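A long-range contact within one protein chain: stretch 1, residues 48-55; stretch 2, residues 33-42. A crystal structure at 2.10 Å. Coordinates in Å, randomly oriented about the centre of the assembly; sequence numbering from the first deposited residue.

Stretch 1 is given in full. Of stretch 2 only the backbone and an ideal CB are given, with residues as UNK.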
# COMPACT_ATOMS: atom_id res chain seq x y z
N PRO A 48 -10.22 -11.49 -10.98
CA PRO A 48 -11.58 -11.66 -10.48
C PRO A 48 -12.29 -10.34 -10.16
O PRO A 48 -13.36 -10.35 -9.56
CB PRO A 48 -11.36 -12.45 -9.18
CG PRO A 48 -10.06 -11.95 -8.69
CD PRO A 48 -9.22 -11.68 -9.91
N VAL A 49 -11.69 -9.22 -10.55
CA VAL A 49 -12.30 -7.92 -10.35
C VAL A 49 -12.83 -7.40 -11.68
O VAL A 49 -12.51 -7.95 -12.74
CB VAL A 49 -11.29 -6.90 -9.78
CG1 VAL A 49 -10.69 -7.43 -8.47
CG2 VAL A 49 -10.20 -6.60 -10.80
N GLU A 50 -13.65 -6.36 -11.62
CA GLU A 50 -14.09 -5.67 -12.83
C GLU A 50 -12.86 -5.17 -13.59
O GLU A 50 -11.92 -4.66 -12.98
CB GLU A 50 -15.01 -4.50 -12.48
CG GLU A 50 -15.42 -3.63 -13.67
CD GLU A 50 -16.25 -4.38 -14.69
OE1 GLU A 50 -17.04 -5.26 -14.28
OE2 GLU A 50 -16.13 -4.09 -15.91
N THR A 51 -12.88 -5.33 -14.91
CA THR A 51 -11.74 -4.97 -15.75
C THR A 51 -12.11 -3.95 -16.82
O THR A 51 -13.23 -3.97 -17.34
CB THR A 51 -11.13 -6.22 -16.43
OG1 THR A 51 -12.11 -6.84 -17.26
CG2 THR A 51 -10.66 -7.23 -15.40
N VAL A 52 -11.18 -3.04 -17.11
CA VAL A 52 -11.33 -2.09 -18.21
C VAL A 52 -10.11 -2.12 -19.12
O VAL A 52 -8.99 -1.84 -18.68
CB VAL A 52 -11.48 -0.64 -17.73
CG1 VAL A 52 -11.73 0.27 -18.93
CG2 VAL A 52 -12.61 -0.52 -16.73
N LEU A 53 -10.34 -2.45 -20.39
CA LEU A 53 -9.26 -2.47 -21.36
C LEU A 53 -9.25 -1.14 -22.09
O LEU A 53 -10.28 -0.68 -22.59
CB LEU A 53 -9.42 -3.64 -22.34
CG LEU A 53 -8.28 -3.90 -23.34
CD1 LEU A 53 -6.97 -4.30 -22.66
CD2 LEU A 53 -8.67 -4.94 -24.38
N ILE A 54 -8.09 -0.50 -22.12
CA ILE A 54 -7.94 0.77 -22.82
C ILE A 54 -6.82 0.63 -23.84
O ILE A 54 -6.01 -0.30 -23.78
CB ILE A 54 -7.62 1.93 -21.84
CG1 ILE A 54 -6.29 1.68 -21.10
CG2 ILE A 54 -8.74 2.10 -20.82
CD1 ILE A 54 -5.95 2.79 -20.09
N GLY A 55 -6.80 1.56 -24.80
CA GLY A 55 -5.69 1.69 -25.73
C GLY A 55 -5.62 0.79 -26.94
O GLY A 55 -4.61 0.81 -27.64
N UNK A 33 -15.21 -1.58 -3.69
CA UNK A 33 -15.14 -2.05 -5.06
C UNK A 33 -13.69 -2.09 -5.49
O UNK A 33 -12.83 -1.52 -4.83
CB UNK A 33 -15.96 -1.16 -5.99
N UNK A 34 -13.44 -2.77 -6.60
CA UNK A 34 -12.09 -2.90 -7.15
C UNK A 34 -12.21 -3.02 -8.66
O UNK A 34 -13.04 -3.77 -9.17
CB UNK A 34 -11.35 -4.10 -6.56
N UNK A 35 -11.40 -2.25 -9.38
CA UNK A 35 -11.40 -2.26 -10.84
C UNK A 35 -9.96 -2.32 -11.32
O UNK A 35 -9.10 -1.64 -10.77
CB UNK A 35 -12.12 -1.03 -11.41
N UNK A 36 -9.69 -3.11 -12.35
CA UNK A 36 -8.36 -3.11 -12.94
C UNK A 36 -8.39 -2.53 -14.34
O UNK A 36 -9.25 -2.88 -15.15
CB UNK A 36 -7.78 -4.53 -12.97
N UNK A 37 -7.46 -1.62 -14.60
CA UNK A 37 -7.32 -1.00 -15.90
C UNK A 37 -5.98 -1.44 -16.50
O UNK A 37 -4.97 -1.47 -15.80
CB UNK A 37 -7.41 0.52 -15.80
N UNK A 38 -5.97 -1.78 -17.78
CA UNK A 38 -4.75 -2.23 -18.44
C UNK A 38 -4.85 -2.06 -19.94
O UNK A 38 -5.92 -1.74 -20.46
CB UNK A 38 -4.46 -3.69 -18.10
N UNK A 39 -3.75 -2.30 -20.63
CA UNK A 39 -3.67 -2.20 -22.09
C UNK A 39 -3.28 -3.55 -22.65
O UNK A 39 -3.19 -3.72 -23.86
CB UNK A 39 -2.67 -1.13 -22.52
N UNK A 40 -3.02 -4.50 -21.75
CA UNK A 40 -2.75 -5.87 -22.12
C UNK A 40 -4.01 -6.68 -21.81
O UNK A 40 -4.42 -6.75 -20.66
CB UNK A 40 -1.53 -6.42 -21.38
N UNK A 41 -4.63 -7.26 -22.83
CA UNK A 41 -5.90 -7.94 -22.62
C UNK A 41 -5.77 -9.20 -21.75
O UNK A 41 -6.59 -9.44 -20.88
CB UNK A 41 -6.51 -8.31 -23.97
N UNK A 42 -4.72 -9.98 -22.00
CA UNK A 42 -4.48 -11.21 -21.26
C UNK A 42 -4.39 -11.01 -19.73
O UNK A 42 -4.90 -11.83 -18.95
CB UNK A 42 -3.19 -11.85 -21.77

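Position 33 opens stretch 2. Its ideal CB has nothing of stretch 1 within 5.5 Å, so stretch 1 sets no preference and many side chains would suit. The residue is Asp33. Its OD1 accepts a hydrogen bond from the backbone N of position 34 at 2.6 Å.

At position 34 the CB points sideways and lies 3.9 Å from CG1 of Val49. A small apolar side chain would suit, and a somewhat larger one could turn aside. The residue is Ala34. Its CB packs on CG1 of Val49 at 3.9 Å.

Position 35 pairs with Glu50 in a parallel bridge. Its CB lies on the sheet face that carries Glu50 and Val52, 5.4 Å from CG2 of Val52. Extended backbone angles and an apolar neighbour favour a beta-branched residue, though other aliphatics would also serve. The residue is Val35, chi1 t. Its CG1 meets CG2 of Val52 at 3.9 Å. The end of Glu50 leads away, so its charge is not spent here.

Position 36 pairs with Thr51, and its CB lies on the opposite face. That CB is 3.9 Å from CG2 of Val49 and 4.6 Å from CG2 of Thr51. The methyls leave a natural place for a small apolar group; serine or a larger aliphatic is not excluded by these distances. The residue is Ala36. Its CB touches CG2 of Val49 at 3.9 Å. N of Ala36 donates to O of Glu50 at 2.8 Å, and O of Ala36 accepts from N of Val52 at 2.8 Å.

Position 37 pairs with Val52. Its CB returns to the face of Val52, 5.1 Å from CD1 of Ile54. An aliphatic, branched or not, could bridge these two. The residue is Val37, chi1 t. Its CG1 reaches CD1 of Ile54 at 3.6 Å, while CG2 lies 4.4 Å from CB of Val52.

Position 38 pairs with Leu53. Its CB is 5.2 Å from CD1 of Leu53, leaving room for polar or apolar side chains. The residue is Asn38. Its OD1 accepts from the backbone N of position 39 at 2.6 Å, bracing the chain as it leaves the strand. The backbone N of Asn38 donates to O of Val52 at 3.2 Å, and O of Asn38 accepts from N of Ile54 at 3.0 Å.

At position 39 the CB points sideways, 3.7 Å from O of Ile54. A compact side chain with a methyl or hydroxyl would fit. The residue is Thr39. Its CG2 packs on CG1 of Ile54 at 3.7 Å. A water donates to O of Thr39 at 2.9 Å and to O of Ile54 at 3.0 Å.

Position 40 points away and is unconstrained by stretch 1; it is Ala40. Position 41 has its CB 4.0 Å from CD2 of Leu53, suiting any residue with an aliphatic base. It is Lys41, whose CB touches CD2 of Leu53 at 3.9 Å. At position 42 CA-to-CB points away, with nothing of stretch 1 within 5.5 Å of the ideal CB, so stretch 1 sets no preference; it is Ala42.

Stretch 2 33-42: DAVAVNTAKA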
# COMPACT_ATOMS: atom_id res chain seq x y z
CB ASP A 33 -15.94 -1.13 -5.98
CG ASP A 33 -16.44 -1.84 -7.21
OD1 ASP A 33 -15.64 -2.54 -7.88
OD2 ASP A 33 -17.64 -1.72 -7.51
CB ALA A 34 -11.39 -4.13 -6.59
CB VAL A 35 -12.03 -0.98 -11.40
CG1 VAL A 35 -12.16 -1.06 -12.92
CG2 VAL A 35 -13.38 -0.74 -10.79
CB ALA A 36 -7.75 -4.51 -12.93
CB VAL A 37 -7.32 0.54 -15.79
CG1 VAL A 37 -7.33 1.18 -17.18
CG2 VAL A 37 -8.50 1.02 -14.95
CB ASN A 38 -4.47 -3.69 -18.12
CG ASN A 38 -3.00 -4.02 -18.15
OD1 ASN A 38 -2.21 -3.37 -18.84
ND2 ASN A 38 -2.61 -5.03 -17.38
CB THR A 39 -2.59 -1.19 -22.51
OG1 THR A 39 -1.35 -1.52 -21.87
CG2 THR A 39 -3.00 0.22 -22.10
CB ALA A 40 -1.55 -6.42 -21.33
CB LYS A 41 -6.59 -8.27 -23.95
CG LYS A 41 -7.86 -9.08 -23.80
CD LYS A 41 -8.64 -9.21 -25.11
CE LYS A 41 -9.90 -10.04 -24.91
NZ LYS A 41 -10.69 -10.26 -26.15
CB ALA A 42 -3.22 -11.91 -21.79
O HOH W 1 -4.78 -2.24 -25.72
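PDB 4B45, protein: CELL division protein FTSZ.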